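Local coordinates for selenium-binding protein (PDB 2ECE) that is of unknown function but belongs to the selenium-binding protein family of beta-propellers, and so may bind selenium, at residues 30-35 against 42-47; 69-74 against 105-110; 101-106 against 400-405. One frame throughout, in Å; residues are numbered along the deposited sequence.

Contact 1: residues 30-35 against 42-47; sequences VACLYT and ADFIAV
The ring of Phe44 and the side chain of Cys32 meet face-on: Cys32 CB sits 3.5 Å from the centroid of the Phe44 ring, 19° off its normal, a CH-pi contact displaced toward the rim. Phe44 reaches this place from the crowded position between its backbone N and carbonyl carbon (chi1 60°), which folds the ring back over the neighbouring strand. Cys32 SG lies obliquely to the same ring and also touches Ala46 CB at 3.9 Å. Tyr34 crosses Phe44 at a slant, CE2 to CE2, with the ring planes 43° apart, while Ala42 O comes to the edge of the tyrosine ring. Cys32, Phe44, Ala46 and Val30 share one face of a beta hairpin, strands 27-33 and 44-49, in a four-stranded antiparallel blade of the propeller whose edge strands are 60-65 and 443-449. Val30 with Ala46 and Cys32 with Phe44 are hydrogen-bonded pairs; between them, Ala31 and Ile45 form a non-hydrogen-bonded pair on the opposite face. Past the last pair the carboxylate of Asp43 takes over: OD1 accepts from Tyr34 N at 2.9 Å, met from above the carboxylate plane, and OD2 offers its syn lone pair to Thr35 OG1 at 3.0 Å.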
ATOM      1  N   VAL A  30      -4.616  11.916   1.229  1.00 18.12           N
ATOM      2  CA  VAL A  30      -4.776  10.980   0.125  1.00 17.91           C
ATOM      3  C   VAL A  30      -3.918  11.318  -1.084  1.00 18.16           C
ATOM      4  O   VAL A  30      -3.942  12.444  -1.587  1.00 17.12           O
ATOM      5  CB  VAL A  30      -6.256  10.916  -0.312  1.00 18.44           C
ATOM      6  CG1 VAL A  30      -6.464   9.808  -1.340  1.00 17.79           C
ATOM      7  CG2 VAL A  30      -7.146  10.693   0.917  1.00 18.77           C
ATOM      8  N   ALA A  31      -3.158  10.333  -1.551  1.00 17.43           N
ATOM      9  CA  ALA A  31      -2.315  10.533  -2.719  1.00 18.81           C
ATOM     10  C   ALA A  31      -3.235  10.510  -3.936  1.00 17.78           C
ATOM     11  O   ALA A  31      -3.899   9.503  -4.198  1.00 18.75           O
ATOM     12  CB  ALA A  31      -1.283   9.420  -2.816  1.00 17.15           C
ATOM     13  N   CYS A  32      -3.286  11.623  -4.664  1.00 18.67           N
ATOM     14  CA  CYS A  32      -4.140  11.726  -5.851  1.00 19.23           C
ATOM     15  C   CYS A  32      -3.330  12.011  -7.112  1.00 21.26           C
ATOM     16  O   CYS A  32      -2.306  12.681  -7.055  1.00 21.18           O
ATOM     17  CB  CYS A  32      -5.182  12.827  -5.650  1.00 19.53           C
ATOM     18  SG  CYS A  32      -6.364  12.445  -4.338  1.00 19.91           S
ATOM     19  N   LEU A  33      -3.806  11.526  -8.255  1.00 22.27           N
ATOM     20  CA  LEU A  33      -3.071  11.719  -9.492  1.00 22.95           C
ATOM     21  C   LEU A  33      -3.916  12.002 -10.736  1.00 24.79           C
ATOM     22  O   LEU A  33      -5.072  11.590 -10.833  1.00 24.85           O
ATOM     23  CB  LEU A  33      -2.209  10.485  -9.766  1.00 21.48           C
ATOM     24  CG  LEU A  33      -2.996   9.166  -9.863  1.00 22.03           C
ATOM     25  CD1 LEU A  33      -2.255   8.192 -10.760  1.00 21.07           C
ATOM     26  CD2 LEU A  33      -3.197   8.576  -8.469  1.00 21.91           C
ATOM     27  N   TYR A  34      -3.311  12.715 -11.680  1.00 24.82           N
ATOM     28  CA  TYR A  34      -3.935  13.021 -12.962  1.00 25.16           C
ATOM     29  C   TYR A  34      -3.138  12.239 -14.007  1.00 26.31           C
ATOM     30  O   TYR A  34      -3.501  12.188 -15.185  1.00 27.46           O
ATOM     31  CB  TYR A  34      -3.869  14.523 -13.253  1.00 23.44           C
ATOM     32  CG  TYR A  34      -4.972  15.317 -12.583  1.00 24.08           C
ATOM     33  CD1 TYR A  34      -6.309  15.127 -12.941  1.00 23.99           C
ATOM     34  CD2 TYR A  34      -4.685  16.253 -11.590  1.00 23.45           C
ATOM     35  CE1 TYR A  34      -7.331  15.851 -12.323  1.00 23.19           C
ATOM     36  CE2 TYR A  34      -5.700  16.981 -10.969  1.00 23.07           C
ATOM     37  CZ  TYR A  34      -7.015  16.775 -11.340  1.00 23.09           C
ATOM     38  OH  TYR A  34      -8.018  17.494 -10.741  1.00 25.18           O
ATOM     39  N   THR A  35      -2.044  11.628 -13.556  1.00 26.10           N
ATOM     40  CA  THR A  35      -1.193  10.830 -14.426  1.00 25.78           C
ATOM     41  C   THR A  35      -2.028   9.677 -14.981  1.00 26.82           C
ATOM     42  O   THR A  35      -2.608   8.900 -14.222  1.00 27.40           O
ATOM     43  CB  THR A  35       0.015  10.246 -13.653  1.00 25.46           C
ATOM     44  OG1 THR A  35       0.763  11.306 -13.050  1.00 23.83           O
ATOM     45  CG2 THR A  35       0.925   9.487 -14.592  1.00 26.54           C
ATOM     46  N   ALA A  42      -0.712  18.598 -12.405  1.00 25.70           N
ATOM     47  CA  ALA A  42       0.137  17.887 -11.460  1.00 24.30           C
ATOM     48  C   ALA A  42      -0.662  17.010 -10.503  1.00 23.37           C
ATOM     49  O   ALA A  42      -1.845  17.253 -10.251  1.00 21.97           O
ATOM     50  CB  ALA A  42       0.971  18.884 -10.664  1.00 25.02           C
ATOM     51  N   ASP A  43      -0.014  15.972  -9.985  1.00 22.51           N
ATOM     52  CA  ASP A  43      -0.657  15.100  -9.014  1.00 21.04           C
ATOM     53  C   ASP A  43      -0.686  15.942  -7.737  1.00 20.46           C
ATOM     54  O   ASP A  43      -0.116  17.036  -7.710  1.00 18.94           O
ATOM     55  CB  ASP A  43       0.166  13.820  -8.825  1.00 19.82           C
ATOM     56  CG  ASP A  43       0.215  12.969 -10.085  1.00 19.45           C
ATOM     57  OD1 ASP A  43      -0.547  13.268 -11.034  1.00 19.60           O
ATOM     58  OD2 ASP A  43       0.997  11.995 -10.129  1.00 18.26           O
ATOM     59  N   PHE A  44      -1.340  15.453  -6.690  1.00 18.96           N
ATOM     60  CA  PHE A  44      -1.442  16.220  -5.454  1.00 18.98           C
ATOM     61  C   PHE A  44      -1.838  15.364  -4.263  1.00 19.03           C
ATOM     62  O   PHE A  44      -2.309  14.238  -4.415  1.00 19.47           O
ATOM     63  CB  PHE A  44      -2.491  17.330  -5.617  1.00 18.70           C
ATOM     64  CG  PHE A  44      -3.876  16.813  -5.942  1.00 19.72           C
ATOM     65  CD1 PHE A  44      -4.826  16.630  -4.934  1.00 20.12           C
ATOM     66  CD2 PHE A  44      -4.228  16.505  -7.259  1.00 17.77           C
ATOM     67  CE1 PHE A  44      -6.108  16.155  -5.231  1.00 20.34           C
ATOM     68  CE2 PHE A  44      -5.503  16.029  -7.567  1.00 20.24           C
ATOM     69  CZ  PHE A  44      -6.452  15.853  -6.547  1.00 19.84           C
ATOM     70  N   ILE A  45      -1.640  15.919  -3.074  1.00 20.92           N
ATOM     71  CA  ILE A  45      -2.020  15.249  -1.839  1.00 21.06           C
ATOM     72  C   ILE A  45      -3.290  15.956  -1.397  1.00 21.80           C
ATOM     73  O   ILE A  45      -3.306  17.179  -1.235  1.00 22.33           O
ATOM     74  CB  ILE A  45      -0.961  15.414  -0.726  1.00 20.73           C
ATOM     75  CG1 ILE A  45       0.251  14.522  -1.014  1.00 18.18           C
ATOM     76  CG2 ILE A  45      -1.581  15.061   0.636  1.00 20.11           C
ATOM     77  CD1 ILE A  45      -0.021  13.034  -0.836  1.00 18.10           C
ATOM     78  N   ALA A  46      -4.361  15.196  -1.222  1.00 21.50           N
ATOM     79  CA  ALA A  46      -5.614  15.796  -0.798  1.00 21.23           C
ATOM     80  C   ALA A  46      -5.771  15.643   0.701  1.00 22.40           C
ATOM     81  O   ALA A  46      -5.418  14.604   1.265  1.00 21.70           O
ATOM     82  CB  ALA A  46      -6.777  15.133  -1.513  1.00 22.62           C
ATOM     83  N   VAL A  47      -6.283  16.688   1.345  1.00 22.78           N
ATOM     84  CA  VAL A  47      -6.513  16.655   2.780  1.00 22.25           C
ATOM     85  C   VAL A  47      -8.017  16.517   2.973  1.00 21.86           C
ATOM     86  O   VAL A  47      -8.775  17.431   2.656  1.00 23.79           O
ATOM     87  CB  VAL A  47      -6.030  17.949   3.466  1.00 21.09           C
ATOM     88  CG1 VAL A  47      -6.251  17.848   4.966  1.00 20.83           C
ATOM     89  CG2 VAL A  47      -4.552  18.178   3.166  1.00 19.43           C
TER

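Contact 2: residues 69-74 against 105-110; sequences INDELH and SSRIYI
Three flat groups converge here: the tyrosine ring and the guanidinium offer edges to Asp71, whose carboxylate both meet from above its plane. The Tyr109 ring carries Arg107 CG over one face, 4.0 Å above the plane and toward the rim, and meets the carboxylate of Asp71 at its edge, the two planes standing 88° apart. The Arg107 guanidinium likewise receives Asp71 at its edge; its plane is turned 75° from the carboxylate, and a water in the same plane joins NH1 to Ile69 O. Asp71 OD1 is gripped twice: Ser105 OG donates to its anti lone pair at 2.7 Å, and Arg107 NH1 forms a salt bridge with it, also at 2.7 Å, from above the carboxylate plane. Asp71 OD2 takes the Tyr109 hydroxyl tip to tip, again from above the plane, in a very short hydrogen bond of 2.5 Å between OH and OD2. Ser105 opens an ST turn, its OG also accepting from Arg107 N at 3.1 Å, and this turn leads into strand 108-112 of a propeller blade; Asp71 belongs to the connection from strand 60-65 of one blade to strand 77-78 of the next. An alanine at Asp71 would remove both carboxylate oxygens and would probably leave the buried Arg107 and Tyr109 ends less firmly placed. So many donors around one carboxylate probably keep it ionised. Arg107 has a second acidic partner through NE, Glu127, and makes a cation-pi contact with Tyr68. Main chain joins in through Ser105 N, which donates to Asp71 O at 3.3 Å.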
ATOM      1  N   ILE A  69       4.434  17.724 -13.265  1.00 26.87           N
ATOM      2  CA  ILE A  69       3.384  16.865 -13.786  1.00 28.23           C
ATOM      3  C   ILE A  69       3.905  15.439 -13.983  1.00 27.79           C
ATOM      4  O   ILE A  69       5.105  15.226 -14.126  1.00 29.35           O
ATOM      5  CB  ILE A  69       2.848  17.441 -15.124  1.00 30.30           C
ATOM      6  CG1 ILE A  69       2.087  18.740 -14.843  1.00 29.48           C
ATOM      7  CG2 ILE A  69       1.952  16.440 -15.818  1.00 30.86           C
ATOM      8  CD1 ILE A  69       1.798  19.569 -16.074  1.00 33.09           C
ATOM      9  N   ASN A  70       2.990  14.474 -13.962  1.00 27.17           N
ATOM     10  CA  ASN A  70       3.296  13.053 -14.141  1.00 27.69           C
ATOM     11  C   ASN A  70       4.234  12.377 -13.132  1.00 25.64           C
ATOM     12  O   ASN A  70       5.021  11.512 -13.506  1.00 25.54           O
ATOM     13  CB  ASN A  70       3.821  12.793 -15.560  1.00 31.77           C
ATOM     14  CG  ASN A  70       2.766  13.036 -16.621  1.00 34.73           C
ATOM     15  OD1 ASN A  70       1.597  12.674 -16.452  1.00 38.30           O
ATOM     16  ND2 ASN A  70       3.173  13.642 -17.727  1.00 38.45           N
ATOM     17  N   ASP A  71       4.147  12.754 -11.857  1.00 22.97           N
ATOM     18  CA  ASP A  71       4.976  12.128 -10.821  1.00 21.89           C
ATOM     19  C   ASP A  71       4.488  10.695 -10.615  1.00 20.92           C
ATOM     20  O   ASP A  71       5.281   9.788 -10.368  1.00 21.36           O
ATOM     21  CB  ASP A  71       4.829  12.858  -9.472  1.00 21.93           C
ATOM     22  CG  ASP A  71       5.714  14.098  -9.354  1.00 21.40           C
ATOM     23  OD1 ASP A  71       6.955  13.980  -9.465  1.00 20.54           O
ATOM     24  OD2 ASP A  71       5.164  15.194  -9.126  1.00 18.97           O
ATOM     25  N   GLU A  72       3.172  10.536 -10.750  1.00 21.45           N
ATOM     26  CA  GLU A  72       2.420   9.300 -10.528  1.00 20.80           C
ATOM     27  C   GLU A  72       2.524   9.006  -9.039  1.00 20.88           C
ATOM     28  O   GLU A  72       3.311   8.162  -8.607  1.00 20.00           O
ATOM     29  CB  GLU A  72       2.934   8.104 -11.348  1.00 22.26           C
ATOM     30  CG  GLU A  72       2.249   6.735 -11.007  1.00 23.02           C
ATOM     31  CD  GLU A  72       1.256   6.217 -12.067  1.00 24.48           C
ATOM     32  OE1 GLU A  72       1.539   6.331 -13.279  1.00 23.95           O
ATOM     33  OE2 GLU A  72       0.195   5.666 -11.688  1.00 24.08           O
ATOM     34  N   LEU A  73       1.752   9.751  -8.250  1.00 20.33           N
ATOM     35  CA  LEU A  73       1.733   9.535  -6.807  1.00 19.34           C
ATOM     36  C   LEU A  73       1.124   8.167  -6.610  1.00 18.71           C
ATOM     37  O   LEU A  73       0.346   7.698  -7.461  1.00 16.97           O
ATOM     38  CB  LEU A  73       0.889  10.589  -6.084  1.00 18.80           C
ATOM     39  CG  LEU A  73       1.474  12.007  -6.018  1.00 21.19           C
ATOM     40  CD1 LEU A  73       0.830  12.776  -4.877  1.00 19.40           C
ATOM     41  CD2 LEU A  73       2.977  11.939  -5.794  1.00 20.66           C
ATOM     42  N   HIS A  74       1.574   7.472  -5.574  1.00 18.64           N
ATOM     43  CA  HIS A  74       1.039   6.138  -5.318  1.00 18.62           C
ATOM     44  C   HIS A  74       0.987   5.849  -3.802  1.00 17.28           C
ATOM     45  O   HIS A  74       0.006   6.136  -3.122  1.00 16.70           O
ATOM     46  CB  HIS A  74       2.015   5.225  -6.014  1.00 16.84           C
ATOM     47  CG  HIS A  74       1.572   3.812  -6.190  1.00 17.85           C
ATOM     48  ND1 HIS A  74       0.858   3.395  -7.292  1.00 16.34           N
ATOM     49  CD2 HIS A  74       1.863   2.693  -5.486  1.00 16.92           C
ATOM     50  CE1 HIS A  74       0.731   2.079  -7.261  1.00 16.68           C
ATOM     51  NE2 HIS A  74       1.330   1.629  -6.173  1.00 18.62           N
ATOM     52  N   SER A 105       8.287   9.419 -11.623  1.00 21.16           N
ATOM     53  CA  SER A 105       9.387  10.386 -11.629  1.00 21.28           C
ATOM     54  C   SER A 105      10.610  10.112 -10.760  1.00 21.04           C
ATOM     55  O   SER A 105      11.705  10.574 -11.081  1.00 20.31           O
ATOM     56  CB  SER A 105       8.857  11.767 -11.247  1.00 21.69           C
ATOM     57  OG  SER A 105       8.484  11.776  -9.878  1.00 23.24           O
ATOM     58  N   SER A 106      10.428   9.389  -9.658  1.00 19.68           N
ATOM     59  CA  SER A 106      11.516   9.103  -8.729  1.00 18.61           C
ATOM     60  C   SER A 106      11.807  10.335  -7.869  1.00 18.11           C
ATOM     61  O   SER A 106      12.779  10.371  -7.121  1.00 17.42           O
ATOM     62  CB  SER A 106      12.789   8.694  -9.476  1.00 19.60           C
ATOM     63  OG  SER A 106      12.603   7.482 -10.180  1.00 18.43           O
ATOM     64  N   ARG A 107      10.959  11.348  -7.986  1.00 18.01           N
ATOM     65  CA  ARG A 107      11.121  12.567  -7.204  1.00 18.61           C
ATOM     66  C   ARG A 107      10.578  12.311  -5.799  1.00 19.44           C
ATOM     67  O   ARG A 107       9.714  11.451  -5.617  1.00 20.11           O
ATOM     68  CB  ARG A 107      10.346  13.711  -7.876  1.00 19.44           C
ATOM     69  CG  ARG A 107      10.311  15.022  -7.098  1.00 18.38           C
ATOM     70  CD  ARG A 107       9.692  16.154  -7.934  1.00 20.81           C
ATOM     71  NE  ARG A 107      10.468  16.449  -9.144  1.00 22.26           N
ATOM     72  CZ  ARG A 107      10.099  16.127 -10.381  1.00 23.46           C
ATOM     73  NH1 ARG A 107       8.956  15.488 -10.597  1.00 24.21           N
ATOM     74  NH2 ARG A 107      10.870  16.459 -11.411  1.00 25.48           N
ATOM     75  N   ILE A 108      11.096  13.024  -4.803  1.00 20.04           N
ATOM     76  CA  ILE A 108      10.602  12.865  -3.431  1.00 19.56           C
ATOM     77  C   ILE A 108      10.233  14.226  -2.854  1.00 21.02           C
ATOM     78  O   ILE A 108      11.053  15.153  -2.843  1.00 21.61           O
ATOM     79  CB  ILE A 108      11.645  12.240  -2.482  1.00 19.71           C
ATOM     80  CG1 ILE A 108      12.089  10.870  -2.994  1.00 19.13           C
ATOM     81  CG2 ILE A 108      11.033  12.071  -1.073  1.00 20.04           C
ATOM     82  CD1 ILE A 108      13.218  10.262  -2.176  1.00 19.75           C
ATOM     83  N   TYR A 109       8.995  14.355  -2.393  1.00 18.93           N
ATOM     84  CA  TYR A 109       8.564  15.600  -1.778  1.00 19.53           C
ATOM     85  C   TYR A 109       8.552  15.392  -0.268  1.00 20.42           C
ATOM     86  O   TYR A 109       8.211  14.304   0.217  1.00 21.80           O
ATOM     87  CB  TYR A 109       7.152  15.979  -2.235  1.00 19.74           C
ATOM     88  CG  TYR A 109       7.007  16.180  -3.725  1.00 20.33           C
ATOM     89  CD1 TYR A 109       6.560  15.150  -4.550  1.00 18.66           C
ATOM     90  CD2 TYR A 109       7.291  17.414  -4.305  1.00 21.22           C
ATOM     91  CE1 TYR A 109       6.391  15.345  -5.915  1.00 18.75           C
ATOM     92  CE2 TYR A 109       7.130  17.620  -5.671  1.00 20.49           C
ATOM     93  CZ  TYR A 109       6.677  16.586  -6.472  1.00 20.41           C
ATOM     94  OH  TYR A 109       6.503  16.797  -7.823  1.00 19.16           O
ATOM     95  N   ILE A 110       8.936  16.428   0.468  1.00 20.33           N
ATOM     96  CA  ILE A 110       8.927  16.393   1.925  1.00 19.81           C
ATOM     97  C   ILE A 110       7.862  17.434   2.253  1.00 22.10           C
ATOM     98  O   ILE A 110       8.065  18.632   2.021  1.00 22.01           O
ATOM     99  CB  ILE A 110      10.280  16.837   2.521  1.00 20.52           C
ATOM    100  CG1 ILE A 110      11.427  16.041   1.885  1.00 20.50           C
ATOM    101  CG2 ILE A 110      10.271  16.623   4.029  1.00 20.45           C
ATOM    102  CD1 ILE A 110      11.332  14.538   2.084  1.00 20.58           C
TER
HETATM  103  O   HOH W   1       7.589  14.814 -13.365  1.00 32.61           O

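Contact 3: residues 101-106 against 400-405; sequences PGLRSS and SLYSTW
In this beta-propeller, the loop between strands 97-101 and 108-112 of one blade meets the start of helix 403-409, which lies in the chain between strands 394-398 and 417-423 of another. The apolar part is small: Leu103 CD2 abuts the edge of the Tyr402 ring, 3.5 Å from CE2. Tyr402 turns its ring toward the loop with CG anti to the backbone N (chi1 -173°). The polar part is carried by Arg104, whose chain is extended from CG to NE. Its NH2 donates a fairly straight hydrogen bond to Ser403 OG, 3.1 Å away and almost in the guanidinium plane. Glu72 is a further partner of both Arg104 and Ser403, and Arg104 NH2 also donates to Glu214 O. Over the face of the guanidinium, nearly above its centre, stands the Tyr402 hydroxyl, 3.4 Å from Arg104 CZ; the angles rule out a hydrogen bond to NE or NH2, and ring and guanidinium planes are 42° apart. One water also bridges the segments, donating to Leu103 O and accepting from Tyr402 OH, each at 2.8 Å.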
ATOM      1  N   PRO A 101       6.839  10.106  -2.657  1.00 16.52           N
ATOM      2  CA  PRO A 101       7.633   9.853  -3.858  1.00 15.95           C
ATOM      3  C   PRO A 101       6.812   9.704  -5.135  1.00 16.55           C
ATOM      4  O   PRO A 101       5.613   9.411  -5.093  1.00 15.41           O
ATOM      5  CB  PRO A 101       8.353   8.560  -3.503  1.00 15.29           C
ATOM      6  CG  PRO A 101       7.240   7.791  -2.825  1.00 16.57           C
ATOM      7  CD  PRO A 101       6.603   8.850  -1.916  1.00 16.15           C
ATOM      8  N   GLY A 102       7.468   9.905  -6.274  1.00 16.30           N
ATOM      9  CA  GLY A 102       6.788   9.741  -7.546  1.00 15.52           C
ATOM     10  C   GLY A 102       7.120   8.350  -8.056  1.00 16.98           C
ATOM     11  O   GLY A 102       8.299   8.033  -8.274  1.00 16.27           O
ATOM     12  N   LEU A 103       6.105   7.508  -8.236  1.00 15.97           N
ATOM     13  CA  LEU A 103       6.344   6.151  -8.722  1.00 17.79           C
ATOM     14  C   LEU A 103       6.878   6.168 -10.164  1.00 19.46           C
ATOM     15  O   LEU A 103       7.526   5.217 -10.598  1.00 20.33           O
ATOM     16  CB  LEU A 103       5.060   5.315  -8.633  1.00 16.32           C
ATOM     17  CG  LEU A 103       5.123   3.852  -9.093  1.00 16.56           C
ATOM     18  CD1 LEU A 103       6.217   3.089  -8.358  1.00 15.70           C
ATOM     19  CD2 LEU A 103       3.766   3.206  -8.843  1.00 16.53           C
ATOM     20  N   ARG A 104       6.601   7.247 -10.896  1.00 20.51           N
ATOM     21  CA  ARG A 104       7.088   7.398 -12.267  1.00 21.04           C
ATOM     22  C   ARG A 104       8.331   8.289 -12.325  1.00 22.14           C
ATOM     23  O   ARG A 104       9.322   7.943 -12.975  1.00 24.41           O
ATOM     24  CB  ARG A 104       6.001   7.998 -13.179  1.00 22.71           C
ATOM     25  CG  ARG A 104       5.129   6.972 -13.908  1.00 22.43           C
ATOM     26  CD  ARG A 104       4.152   7.624 -14.894  1.00 22.91           C
ATOM     27  NE  ARG A 104       3.219   6.646 -15.455  1.00 22.51           N
ATOM     28  CZ  ARG A 104       3.473   5.875 -16.510  1.00 24.64           C
ATOM     29  NH1 ARG A 104       4.635   5.972 -17.147  1.00 25.62           N
ATOM     30  NH2 ARG A 104       2.585   4.970 -16.900  1.00 22.19           N
ATOM     31  N   SER A 105       8.287   9.419 -11.623  1.00 21.16           N
ATOM     32  CA  SER A 105       9.387  10.386 -11.629  1.00 21.28           C
ATOM     33  C   SER A 105      10.610  10.112 -10.760  1.00 21.04           C
ATOM     34  O   SER A 105      11.705  10.574 -11.081  1.00 20.31           O
ATOM     35  CB  SER A 105       8.857  11.767 -11.247  1.00 21.69           C
ATOM     36  OG  SER A 105       8.484  11.776  -9.878  1.00 23.24           O
ATOM     37  N   SER A 106      10.428   9.389  -9.658  1.00 19.68           N
ATOM     38  CA  SER A 106      11.516   9.103  -8.729  1.00 18.61           C
ATOM     39  C   SER A 106      11.807  10.335  -7.869  1.00 18.11           C
ATOM     40  O   SER A 106      12.779  10.371  -7.121  1.00 17.42           O
ATOM     41  CB  SER A 106      12.789   8.694  -9.476  1.00 19.60           C
ATOM     42  OG  SER A 106      12.603   7.482 -10.180  1.00 18.43           O
ATOM     43  N   SER A 400      -7.793   3.481  -7.503  1.00 19.51           N
ATOM     44  CA  SER A 400      -6.821   3.435  -8.582  1.00 19.42           C
ATOM     45  C   SER A 400      -5.629   2.536  -8.254  1.00 20.78           C
ATOM     46  O   SER A 400      -5.163   2.506  -7.119  1.00 19.60           O
ATOM     47  CB  SER A 400      -6.337   4.848  -8.896  1.00 17.88           C
ATOM     48  OG  SER A 400      -5.296   4.813  -9.851  1.00 21.31           O
ATOM     49  N   LEU A 401      -5.136   1.815  -9.261  1.00 20.36           N
ATOM     50  CA  LEU A 401      -4.000   0.914  -9.088  1.00 19.42           C
ATOM     51  C   LEU A 401      -2.728   1.519  -9.681  1.00 19.78           C
ATOM     52  O   LEU A 401      -1.719   1.681  -8.995  1.00 17.61           O
ATOM     53  CB  LEU A 401      -4.283  -0.440  -9.762  1.00 18.61           C
ATOM     54  CG  LEU A 401      -3.155  -1.484  -9.727  1.00 21.16           C
ATOM     55  CD1 LEU A 401      -2.858  -1.873  -8.284  1.00 19.97           C
ATOM     56  CD2 LEU A 401      -3.551  -2.715 -10.538  1.00 21.74           C
ATOM     57  N   TYR A 402      -2.789   1.837 -10.969  1.00 19.30           N
ATOM     58  CA  TYR A 402      -1.660   2.420 -11.685  1.00 19.04           C
ATOM     59  C   TYR A 402      -2.179   3.005 -13.011  1.00 20.18           C
ATOM     60  O   TYR A 402      -2.924   2.352 -13.740  1.00 20.39           O
ATOM     61  CB  TYR A 402      -0.585   1.346 -11.931  1.00 17.75           C
ATOM     62  CG  TYR A 402       0.702   1.889 -12.524  1.00 20.35           C
ATOM     63  CD1 TYR A 402       0.842   2.055 -13.905  1.00 20.37           C
ATOM     64  CD2 TYR A 402       1.757   2.294 -11.704  1.00 18.28           C
ATOM     65  CE1 TYR A 402       2.003   2.616 -14.453  1.00 20.40           C
ATOM     66  CE2 TYR A 402       2.917   2.853 -12.240  1.00 18.73           C
ATOM     67  CZ  TYR A 402       3.032   3.011 -13.615  1.00 19.26           C
ATOM     68  OH  TYR A 402       4.173   3.567 -14.154  1.00 21.52           O
ATOM     69  N   SER A 403      -1.791   4.243 -13.297  1.00 19.47           N
ATOM     70  CA  SER A 403      -2.219   4.961 -14.499  1.00 22.05           C
ATOM     71  C   SER A 403      -2.581   4.104 -15.713  1.00 22.57           C
ATOM     72  O   SER A 403      -3.736   4.062 -16.121  1.00 23.77           O
ATOM     73  CB  SER A 403      -1.146   5.979 -14.902  1.00 21.52           C
ATOM     74  OG  SER A 403       0.082   5.333 -15.188  1.00 22.54           O
ATOM     75  N   THR A 404      -1.597   3.420 -16.283  1.00 23.63           N
ATOM     76  CA  THR A 404      -1.837   2.603 -17.464  1.00 23.37           C
ATOM     77  C   THR A 404      -2.602   1.309 -17.225  1.00 23.68           C
ATOM     78  O   THR A 404      -3.277   0.818 -18.130  1.00 22.67           O
ATOM     79  CB  THR A 404      -0.517   2.294 -18.189  1.00 23.42           C
ATOM     80  OG1 THR A 404       0.443   1.791 -17.254  1.00 22.71           O
ATOM     81  CG2 THR A 404       0.026   3.561 -18.838  1.00 21.39           C
ATOM     82  N   TRP A 405      -2.508   0.754 -16.020  1.00 22.11           N
ATOM     83  CA  TRP A 405      -3.242  -0.469 -15.727  1.00 23.09           C
ATOM     84  C   TRP A 405      -4.725  -0.134 -15.542  1.00 23.05           C
ATOM     85  O   TRP A 405      -5.596  -0.915 -15.939  1.00 22.83           O
ATOM     86  CB  TRP A 405      -2.672  -1.162 -14.476  1.00 21.33           C
ATOM     87  CG  TRP A 405      -1.305  -1.761 -14.706  1.00 22.04           C
ATOM     88  CD1 TRP A 405      -0.258  -1.181 -15.370  1.00 21.14           C
ATOM     89  CD2 TRP A 405      -0.846  -3.055 -14.288  1.00 20.74           C
ATOM     90  NE1 TRP A 405       0.818  -2.035 -15.398  1.00 22.24           N
ATOM     91  CE2 TRP A 405       0.487  -3.191 -14.741  1.00 21.04           C
ATOM     92  CE3 TRP A 405      -1.430  -4.114 -13.576  1.00 20.61           C
ATOM     93  CZ2 TRP A 405       1.249  -4.345 -14.505  1.00 20.36           C
ATOM     94  CZ3 TRP A 405      -0.667  -5.266 -13.340  1.00 21.01           C
ATOM     95  CH2 TRP A 405       0.657  -5.368 -13.808  1.00 19.38           C
TER
HETATM   96  O   HOH W   2       6.534   3.683 -12.742  1.00 18.38           O

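The three contacts lie close together on the same side of the chain's centre, linked by the 69-74 connection, which runs between the blades of contacts 1 and 2. From contact 1, Asp43 OD2 accepts a probable hydrogen bond from Leu73 N at 3.0 Å, so one carboxylate serves both a hairpin end and this connection. Contact 2 passes to contact 3 through Glu72 OE1, salt-bridged to Arg104 NE at 2.8 Å and hydrogen-bonded to Ser403 OG at 2.6 Å. Their centres are about 8 Å apart, and they share Ser105 and Ser106. Contacts 1 and 3, with centres about 11 Å apart, touch by packing of Thr35 against Ser403 and Arg104. No ligand site is established here.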